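Local coordinates for RE68036p (Drosophila melanogaster, PDB 1SQH), which is of unproven function but probably transfers acyl groups to glycine, as a glycine N-acyltransferase, at residues Lys166-Phe174 with Arg246-Ala255; Leu179-Ser190 with Glu221-Asn229. All blocks are in the same frame, centred on the assembly; numbering follows the deposited sequence.

Contact 1: Lys166-Phe174 with Arg246-Ala255; sequences KVPDLPSEF and RGLGGLLAAA
Leu248 lays its CD1 methyl over one face of the Phe174 ring, a CH-pi contact with the carbon 4.2 Å from the ring centroid and nearly on the normal. The opposite face carries CB of the preceding residue, Glu173, while Arg246 comes in at the edge, where its CD lies 3.7 Å from Phe174 CZ. Beyond that point the guanidinium stands steeply to the ring, with 79° between the planes. It is held there by a salt bridge, Glu173 OE2 to Arg246 NH1 at 3.1 Å, which uses the in-plane edge of the guanidinium although the carboxylate is twisted by 62°. The glutamate can reach it because its chain bends at chi2 (86°), whereas the arginine runs extended from CG to NE.

Farther along, the loop meets the helix without a hydrogen bond, mostly through apolar side chains. Leu170 meets Leu248 methyl to methyl, CD1 to CD2 at 4.0 Å, and crosses Leu251 at about a right angle. Leu251 CD1 packs against the loop backbone, 3.6 Å from Asp169 O. Next, Pro168 CD rests 3.7 Å from Ala254 CB, and Val167 CG2 faces Ala255.

Gly247, with positive phi, is at the N-cap position of helix 248-263, and the loop runs along the first turns of that helix. The glycine-rich start of the helix, following strand 234-239, is consistent with the turn that binds the acyl-CoA pyrophosphate in GNAT enzymes. Leu170 and Phe174 also pack on Ile214 of strand 211-216, Leu252 turns to strands 211-216, 222-228 and 234-239, and Ala253 and Ala254 meet helix 277-286.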
loop_
_atom_site.group_PDB
_atom_site.type_symbol
_atom_site.label_atom_id
_atom_site.label_comp_id
_atom_site.label_asym_id
_atom_site.label_seq_id
_atom_site.Cartn_x
_atom_site.Cartn_y
_atom_site.Cartn_z
ATOM N N LYS A 166 -18.863 -14.799 -0.611
ATOM C CA LYS A 166 -18.872 -16.122 -1.221
ATOM C C LYS A 166 -17.573 -16.222 -2.018
ATOM O O LYS A 166 -16.962 -15.203 -2.351
ATOM C CB LYS A 166 -20.060 -16.287 -2.177
ATOM C CG LYS A 166 -21.415 -16.420 -1.514
ATOM C CD LYS A 166 -22.484 -16.721 -2.570
ATOM C CE LYS A 166 -23.871 -16.914 -1.954
ATOM N NZ LYS A 166 -24.898 -17.280 -2.984
ATOM N N VAL A 167 -17.155 -17.443 -2.324
ATOM C CA VAL A 167 -15.930 -17.650 -3.082
ATOM C C VAL A 167 -16.145 -18.736 -4.127
ATOM O O VAL A 167 -16.617 -19.830 -3.813
ATOM C CB VAL A 167 -14.771 -18.042 -2.150
ATOM C CG1 VAL A 167 -15.187 -19.227 -1.295
ATOM C CG2 VAL A 167 -13.529 -18.369 -2.964
ATOM N N PRO A 168 -15.804 -18.441 -5.391
ATOM C CA PRO A 168 -15.948 -19.363 -6.522
ATOM C C PRO A 168 -15.229 -20.691 -6.340
ATOM O O PRO A 168 -14.378 -20.833 -5.459
ATOM C CB PRO A 168 -15.375 -18.564 -7.687
ATOM C CG PRO A 168 -15.675 -17.150 -7.303
ATOM C CD PRO A 168 -15.288 -17.143 -5.852
ATOM N N ASP A 169 -15.587 -21.663 -7.175
ATOM C CA ASP A 169 -14.964 -22.977 -7.129
ATOM C C ASP A 169 -13.764 -23.021 -8.053
ATOM O O ASP A 169 -13.801 -22.496 -9.168
ATOM C CB ASP A 169 -15.959 -24.059 -7.535
ATOM C CG ASP A 169 -16.740 -24.587 -6.361
ATOM O OD1 ASP A 169 -17.289 -23.760 -5.600
ATOM O OD2 ASP A 169 -16.805 -25.827 -6.199
ATOM N N LEU A 170 -12.704 -23.662 -7.577
ATOM C CA LEU A 170 -11.464 -23.795 -8.330
ATOM C C LEU A 170 -11.476 -24.993 -9.281
ATOM O O LEU A 170 -11.696 -26.129 -8.862
ATOM C CB LEU A 170 -10.304 -23.943 -7.344
ATOM C CG LEU A 170 -8.900 -24.100 -7.915
ATOM C CD1 LEU A 170 -8.419 -22.763 -8.492
ATOM C CD2 LEU A 170 -7.966 -24.578 -6.814
ATOM N N PRO A 171 -11.241 -24.753 -10.578
ATOM C CA PRO A 171 -11.218 -25.818 -11.587
ATOM C C PRO A 171 -10.184 -26.918 -11.288
ATOM O O PRO A 171 -9.067 -26.627 -10.845
ATOM C CB PRO A 171 -10.896 -25.059 -12.870
ATOM C CG PRO A 171 -11.584 -23.766 -12.659
ATOM C CD PRO A 171 -11.195 -23.432 -11.227
ATOM N N SER A 172 -10.568 -28.171 -11.540
ATOM C CA SER A 172 -9.716 -29.340 -11.304
ATOM C C SER A 172 -8.280 -29.154 -11.775
ATOM O O SER A 172 -7.341 -29.642 -11.137
ATOM C CB SER A 172 -10.304 -30.572 -12.000
ATOM O OG SER A 172 -11.539 -30.959 -11.418
ATOM N N GLU A 173 -8.108 -28.454 -12.891
ATOM C CA GLU A 173 -6.773 -28.232 -13.435
ATOM C C GLU A 173 -5.848 -27.513 -12.454
ATOM O O GLU A 173 -4.623 -27.597 -12.579
ATOM C CB GLU A 173 -6.842 -27.404 -14.726
ATOM C CG GLU A 173 -7.848 -27.875 -15.782
ATOM C CD GLU A 173 -9.252 -27.324 -15.552
ATOM O OE1 GLU A 173 -9.997 -27.894 -14.720
ATOM O OE2 GLU A 173 -9.603 -26.307 -16.202
ATOM N N PHE A 174 -6.425 -26.828 -11.467
ATOM C CA PHE A 174 -5.626 -26.062 -10.514
ATOM C C PHE A 174 -5.740 -26.381 -9.025
ATOM O O PHE A 174 -6.679 -27.037 -8.576
ATOM C CB PHE A 174 -5.937 -24.586 -10.702
ATOM C CG PHE A 174 -5.856 -24.135 -12.123
ATOM C CD1 PHE A 174 -4.623 -23.892 -12.719
ATOM C CD2 PHE A 174 -7.017 -23.957 -12.871
ATOM C CE1 PHE A 174 -4.539 -23.474 -14.043
ATOM C CE2 PHE A 174 -6.955 -23.541 -14.196
ATOM C CZ PHE A 174 -5.712 -23.298 -14.787
ATOM N N ARG A 246 -10.431 -17.906 -17.060
ATOM C CA ARG A 246 -10.804 -19.149 -16.412
ATOM C C ARG A 246 -11.457 -18.786 -15.073
ATOM O O ARG A 246 -11.709 -19.645 -14.224
ATOM C CB ARG A 246 -9.569 -20.027 -16.207
ATOM C CG ARG A 246 -9.005 -20.589 -17.504
ATOM C CD ARG A 246 -7.700 -21.328 -17.262
ATOM N NE ARG A 246 -7.236 -22.054 -18.439
ATOM C CZ ARG A 246 -7.572 -23.311 -18.709
ATOM N NH1 ARG A 246 -8.373 -23.978 -17.880
ATOM N NH2 ARG A 246 -7.105 -23.907 -19.802
ATOM N N GLY A 247 -11.728 -17.492 -14.909
ATOM C CA GLY A 247 -12.345 -16.982 -13.693
ATOM C C GLY A 247 -11.428 -16.984 -12.475
ATOM O O GLY A 247 -11.891 -16.810 -11.348
ATOM N N LEU A 248 -10.128 -17.170 -12.692
ATOM C CA LEU A 248 -9.176 -17.209 -11.586
ATOM C C LEU A 248 -8.956 -15.842 -10.939
ATOM O O LEU A 248 -8.771 -15.737 -9.727
ATOM C CB LEU A 248 -7.835 -17.781 -12.072
ATOM C CG LEU A 248 -7.858 -19.225 -12.599
ATOM C CD1 LEU A 248 -6.478 -19.604 -13.123
ATOM C CD2 LEU A 248 -8.287 -20.184 -11.482
ATOM N N GLY A 249 -8.976 -14.792 -11.750
ATOM C CA GLY A 249 -8.771 -13.459 -11.215
ATOM C C GLY A 249 -9.799 -13.123 -10.158
ATOM O O GLY A 249 -9.454 -12.631 -9.083
ATOM N N GLY A 250 -11.063 -13.394 -10.466
ATOM C CA GLY A 250 -12.128 -13.116 -9.524
ATOM C C GLY A 250 -12.082 -14.067 -8.339
ATOM O O GLY A 250 -12.478 -13.713 -7.225
ATOM N N LEU A 251 -11.592 -15.280 -8.577
ATOM C CA LEU A 251 -11.500 -16.273 -7.514
ATOM C C LEU A 251 -10.465 -15.828 -6.482
ATOM O O LEU A 251 -10.729 -15.855 -5.277
ATOM C CB LEU A 251 -11.130 -17.647 -8.098
ATOM C CG LEU A 251 -11.237 -18.830 -7.130
ATOM C CD1 LEU A 251 -11.483 -20.108 -7.905
ATOM C CD2 LEU A 251 -9.980 -18.935 -6.301
ATOM N N LEU A 252 -9.290 -15.413 -6.949
ATOM C CA LEU A 252 -8.251 -14.960 -6.028
ATOM C C LEU A 252 -8.783 -13.821 -5.174
ATOM O O LEU A 252 -8.731 -13.876 -3.941
ATOM C CB LEU A 252 -6.994 -14.479 -6.776
ATOM C CG LEU A 252 -5.866 -15.468 -7.137
ATOM C CD1 LEU A 252 -5.585 -16.394 -5.957
ATOM C CD2 LEU A 252 -6.248 -16.277 -8.330
ATOM N N ALA A 253 -9.321 -12.794 -5.822
ATOM C CA ALA A 253 -9.835 -11.649 -5.082
ATOM C C ALA A 253 -10.887 -12.016 -4.040
ATOM O O ALA A 253 -10.895 -11.467 -2.936
ATOM C CB ALA A 253 -10.393 -10.596 -6.047
ATOM N N ALA A 254 -11.783 -12.930 -4.381
ATOM C CA ALA A 254 -12.822 -13.313 -3.428
ATOM C C ALA A 254 -12.197 -14.052 -2.247
ATOM O O ALA A 254 -12.448 -13.713 -1.083
ATOM C CB ALA A 254 -13.881 -14.185 -4.117
ATOM N N ALA A 255 -11.356 -15.042 -2.548
ATOM C CA ALA A 255 -10.709 -15.838 -1.512
ATOM C C ALA A 255 -9.862 -14.982 -0.569
ATOM O O ALA A 255 -10.003 -15.068 0.659
ATOM C CB ALA A 255 -9.856 -16.920 -2.145
#

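Contact 2: Leu179-Ser190 with Glu221-Asn229; sequences LRAEDAAMVHDS and ELIAWIFQN
Trp225 has Val187 over one face of its indole, CB 3.8 Å from the centroid of the five-membered ring, and Ser190 at its edge, OG in the ring plane and 3.0 Å from CZ2. The Phe227 ring takes Leu179 CD1 on one face, 3.9 Å from its centroid, with Val187 CG2 approaching obliquely at CE1. The serine hydroxyl donates to Val187 O (2.9 Å) from above the carbonyl plane, which fixes it at the indole rim. With CG placed between its backbone N and carbonyl carbon (chi1 51°), Trp225 turns its ring toward the helix; NE1 is buried there without a polar partner. Replacing Trp225 by an alanine would probably open a gap beside Val187 and leave the Ser190 edge contact without its mate.

Leu222 fills the other end, CD1 against Leu179 CD2 at 3.9 Å and CD2 against Asp183 CB. Asp183 OD1, besides accepting from Arg180 N, pairs with Arg177.

Helix 184-189 thus crosses strand 222-228 at -70°, their axes 9.9 Å apart. Helix 199-208 packs alongside, touching Ala184 and His188 of the helix and Leu179 before it, while strands 211-216 and 234-239 lie on either side of strand 222-228.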
loop_
_atom_site.group_PDB
_atom_site.type_symbol
_atom_site.label_atom_id
_atom_site.label_comp_id
_atom_site.label_asym_id
_atom_site.label_seq_id
_atom_site.Cartn_x
_atom_site.Cartn_y
_atom_site.Cartn_z
ATOM N N LEU A 179 1.548 -18.571 -0.969
ATOM C CA LEU A 179 2.789 -18.500 -1.722
ATOM C C LEU A 179 3.955 -18.846 -0.787
ATOM O O LEU A 179 3.807 -18.851 0.440
ATOM C CB LEU A 179 2.972 -17.087 -2.283
ATOM C CG LEU A 179 1.899 -16.625 -3.269
ATOM C CD1 LEU A 179 2.099 -15.147 -3.593
ATOM C CD2 LEU A 179 1.975 -17.474 -4.528
ATOM N N ARG A 180 5.107 -19.157 -1.369
ATOM C CA ARG A 180 6.293 -19.460 -0.585
ATOM C C ARG A 180 7.425 -18.625 -1.174
ATOM O O ARG A 180 7.301 -18.107 -2.290
ATOM C CB ARG A 180 6.599 -20.962 -0.638
ATOM C CG ARG A 180 6.446 -21.573 -2.015
ATOM C CD ARG A 180 6.486 -23.099 -1.987
ATOM N NE ARG A 180 5.364 -23.688 -1.256
ATOM C CZ ARG A 180 4.691 -24.762 -1.673
ATOM N NH1 ARG A 180 5.024 -25.354 -2.814
ATOM N NH2 ARG A 180 3.694 -25.252 -0.946
ATOM N N ALA A 181 8.510 -18.477 -0.419
ATOM C CA ALA A 181 9.648 -17.677 -0.845
ATOM C C ALA A 181 10.047 -17.857 -2.303
ATOM O O ALA A 181 10.260 -16.875 -3.016
ATOM C CB ALA A 181 10.843 -17.953 0.063
ATOM N N GLU A 182 10.157 -19.105 -2.745
ATOM C CA GLU A 182 10.546 -19.405 -4.125
ATOM C C GLU A 182 9.620 -18.767 -5.160
ATOM O O GLU A 182 10.026 -18.505 -6.292
ATOM C CB GLU A 182 10.562 -20.918 -4.343
ATOM C CG GLU A 182 9.216 -21.584 -4.081
ATOM C CD GLU A 182 9.273 -23.100 -4.175
ATOM O OE1 GLU A 182 9.576 -23.622 -5.270
ATOM O OE2 GLU A 182 9.012 -23.772 -3.150
ATOM N N ASP A 183 8.380 -18.510 -4.759
ATOM C CA ASP A 183 7.381 -17.928 -5.648
ATOM C C ASP A 183 7.638 -16.459 -5.958
ATOM O O ASP A 183 7.313 -15.980 -7.049
ATOM C CB ASP A 183 5.995 -18.079 -5.025
ATOM C CG ASP A 183 5.563 -19.529 -4.909
ATOM O OD1 ASP A 183 4.782 -19.845 -3.982
ATOM O OD2 ASP A 183 5.991 -20.349 -5.752
ATOM N N ALA A 184 8.234 -15.749 -5.004
ATOM C CA ALA A 184 8.508 -14.317 -5.159
ATOM C C ALA A 184 9.143 -13.880 -6.476
ATOM O O ALA A 184 8.712 -12.897 -7.083
ATOM C CB ALA A 184 9.369 -13.827 -3.996
ATOM N N ALA A 185 10.168 -14.598 -6.916
ATOM C CA ALA A 185 10.866 -14.240 -8.144
ATOM C C ALA A 185 9.976 -14.325 -9.395
ATOM O O ALA A 185 10.099 -13.508 -10.319
ATOM C CB ALA A 185 12.118 -15.115 -8.303
HETATM N N MSE A 186 9.070 -15.299 -9.421
HETATM C CA MSE A 186 8.179 -15.458 -10.562
HETATM C C MSE A 186 7.181 -14.303 -10.613
HETATM O O MSE A 186 6.999 -13.685 -11.663
HETATM C CB MSE A 186 7.442 -16.799 -10.479
HETATM C CG MSE A 186 8.361 -17.999 -10.221
HETATM SE SE MSE A 186 9.858 -18.164 -11.471
HETATM C CE MSE A 186 11.305 -17.617 -10.313
ATOM N N VAL A 187 6.538 -14.013 -9.483
ATOM C CA VAL A 187 5.577 -12.917 -9.428
ATOM C C VAL A 187 6.258 -11.592 -9.789
ATOM O O VAL A 187 5.660 -10.733 -10.440
ATOM C CB VAL A 187 4.901 -12.809 -8.013
ATOM C CG1 VAL A 187 5.905 -13.020 -6.936
ATOM C CG2 VAL A 187 4.251 -11.440 -7.831
ATOM N N HIS A 188 7.516 -11.445 -9.388
ATOM C CA HIS A 188 8.258 -10.224 -9.669
ATOM C C HIS A 188 8.651 -10.120 -11.147
ATOM O O HIS A 188 8.741 -9.019 -11.698
ATOM C CB HIS A 188 9.511 -10.158 -8.785
ATOM C CG HIS A 188 10.185 -8.821 -8.796
ATOM N ND1 HIS A 188 10.970 -8.387 -9.844
ATOM C CD2 HIS A 188 10.166 -7.806 -7.899
ATOM C CE1 HIS A 188 11.405 -7.166 -9.592
ATOM N NE2 HIS A 188 10.931 -6.789 -8.416
ATOM N N ASP A 189 8.869 -11.266 -11.787
ATOM C CA ASP A 189 9.253 -11.283 -13.198
ATOM C C ASP A 189 8.139 -10.843 -14.136
ATOM O O ASP A 189 8.410 -10.407 -15.256
ATOM C CB ASP A 189 9.708 -12.677 -13.631
ATOM C CG ASP A 189 10.088 -12.727 -15.105
ATOM O OD1 ASP A 189 11.012 -11.982 -15.506
ATOM O OD2 ASP A 189 9.466 -13.503 -15.868
ATOM N N SER A 190 6.893 -10.961 -13.693
ATOM C CA SER A 190 5.771 -10.579 -14.540
ATOM C C SER A 190 5.395 -9.107 -14.399
ATOM O O SER A 190 4.376 -8.664 -14.930
ATOM C CB SER A 190 4.563 -11.474 -14.250
ATOM O OG SER A 190 4.191 -11.410 -12.888
ATOM N N GLU A 221 3.147 -25.616 -11.717
ATOM C CA GLU A 221 3.564 -24.281 -12.133
ATOM C C GLU A 221 2.646 -23.159 -11.643
ATOM O O GLU A 221 1.450 -23.156 -11.941
ATOM C CB GLU A 221 3.639 -24.240 -13.660
ATOM C CG GLU A 221 3.775 -22.847 -14.256
ATOM C CD GLU A 221 3.610 -22.853 -15.760
ATOM O OE1 GLU A 221 2.847 -23.701 -16.268
ATOM O OE2 GLU A 221 4.225 -22.003 -16.431
ATOM N N LEU A 222 3.209 -22.204 -10.902
ATOM C CA LEU A 222 2.440 -21.060 -10.391
ATOM C C LEU A 222 1.888 -20.307 -11.599
ATOM O O LEU A 222 2.649 -19.870 -12.462
ATOM C CB LEU A 222 3.349 -20.141 -9.574
ATOM C CG LEU A 222 2.732 -18.870 -8.991
ATOM C CD1 LEU A 222 1.674 -19.216 -7.950
ATOM C CD2 LEU A 222 3.843 -18.032 -8.380
ATOM N N ILE A 223 0.573 -20.127 -11.656
ATOM C CA ILE A 223 -0.010 -19.482 -12.824
ATOM C C ILE A 223 -0.801 -18.202 -12.558
ATOM O O ILE A 223 -1.128 -17.462 -13.488
ATOM C CB ILE A 223 -0.898 -20.509 -13.588
ATOM C CG1 ILE A 223 -0.797 -20.262 -15.091
ATOM C CG2 ILE A 223 -2.350 -20.449 -13.088
ATOM C CD1 ILE A 223 0.556 -20.612 -15.670
ATOM N N ALA A 224 -1.096 -17.948 -11.287
ATOM C CA ALA A 224 -1.848 -16.760 -10.875
ATOM C C ALA A 224 -1.640 -16.552 -9.375
ATOM O O ALA A 224 -1.465 -17.519 -8.631
ATOM C CB ALA A 224 -3.337 -16.942 -11.186
ATOM N N TRP A 225 -1.669 -15.302 -8.926
ATOM C CA TRP A 225 -1.443 -15.026 -7.511
ATOM C C TRP A 225 -2.051 -13.702 -7.039
ATOM O O TRP A 225 -2.402 -12.839 -7.843
ATOM C CB TRP A 225 0.067 -15.036 -7.237
ATOM C CG TRP A 225 0.818 -14.155 -8.187
ATOM C CD1 TRP A 225 0.966 -12.800 -8.105
ATOM C CD2 TRP A 225 1.407 -14.547 -9.432
ATOM N NE1 TRP A 225 1.603 -12.320 -9.227
ATOM C CE2 TRP A 225 1.883 -13.371 -10.058
ATOM C CE3 TRP A 225 1.572 -15.776 -10.083
ATOM C CZ2 TRP A 225 2.513 -13.392 -11.309
ATOM C CZ3 TRP A 225 2.197 -15.797 -11.329
ATOM C CH2 TRP A 225 2.660 -14.609 -11.927
ATOM N N ILE A 226 -2.163 -13.556 -5.723
ATOM C CA ILE A 226 -2.719 -12.356 -5.119
ATOM C C ILE A 226 -2.036 -12.192 -3.757
ATOM O O ILE A 226 -1.742 -13.175 -3.075
ATOM C CB ILE A 226 -4.268 -12.494 -4.984
ATOM C CG1 ILE A 226 -4.926 -11.117 -4.855
ATOM C CG2 ILE A 226 -4.619 -13.366 -3.785
ATOM C CD1 ILE A 226 -4.855 -10.543 -3.481
ATOM N N PHE A 227 -1.762 -10.949 -3.375
ATOM C CA PHE A 227 -1.086 -10.664 -2.106
ATOM C C PHE A 227 -1.934 -9.812 -1.183
ATOM O O PHE A 227 -2.928 -9.217 -1.610
ATOM C CB PHE A 227 0.183 -9.839 -2.334
ATOM C CG PHE A 227 1.362 -10.617 -2.797
ATOM C CD1 PHE A 227 1.513 -10.949 -4.141
ATOM C CD2 PHE A 227 2.365 -10.966 -1.891
ATOM C CE1 PHE A 227 2.654 -11.616 -4.582
ATOM C CE2 PHE A 227 3.513 -11.637 -2.315
ATOM C CZ PHE A 227 3.662 -11.962 -3.663
ATOM N N GLN A 228 -1.527 -9.748 0.086
ATOM C CA GLN A 228 -2.176 -8.849 1.029
ATOM C C GLN A 228 -1.237 -7.660 0.826
ATOM O O GLN A 228 -0.042 -7.868 0.630
ATOM C CB GLN A 228 -2.062 -9.342 2.471
ATOM C CG GLN A 228 -2.790 -8.417 3.453
ATOM C CD GLN A 228 -2.923 -9.012 4.840
ATOM O OE1 GLN A 228 -3.792 -8.608 5.617
ATOM N NE2 GLN A 228 -2.062 -9.963 5.162
ATOM N N ASN A 229 -1.736 -6.430 0.867
ATOM C CA ASN A 229 -0.849 -5.293 0.617
ATOM C C ASN A 229 -0.470 -4.451 1.831
ATOM O O ASN A 229 -0.733 -4.834 2.975
ATOM C CB ASN A 229 -1.449 -4.401 -0.480
ATOM C CG ASN A 229 -2.664 -3.634 -0.019
ATOM O OD1 ASN A 229 -3.121 -3.777 1.116
ATOM N ND2 ASN A 229 -3.196 -2.798 -0.901
#

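Overall arrangement
The two contacts illustrate how one antiparallel sheet is covered on both faces. Contact 2 is nested in the chain loop that contact 1 closes, and their centres lie about 16 Å apart. Strand 222-228 joins them: Trp225 points toward helix 184-189, whereas Ala224 and Ile226 point to the other face, where Leu252 of helix 248-263 packs, its CB 3.8 Å from Ile226 CB. Near the start of the same strand, Phe174 CE1 meets Ile223 CG2 at 3.9 Å. This helix-sheet-helix layering is consistent with a GNAT fold, in which the acyl-CoA would probably lie near the start of helix 248-263, beside contact 1.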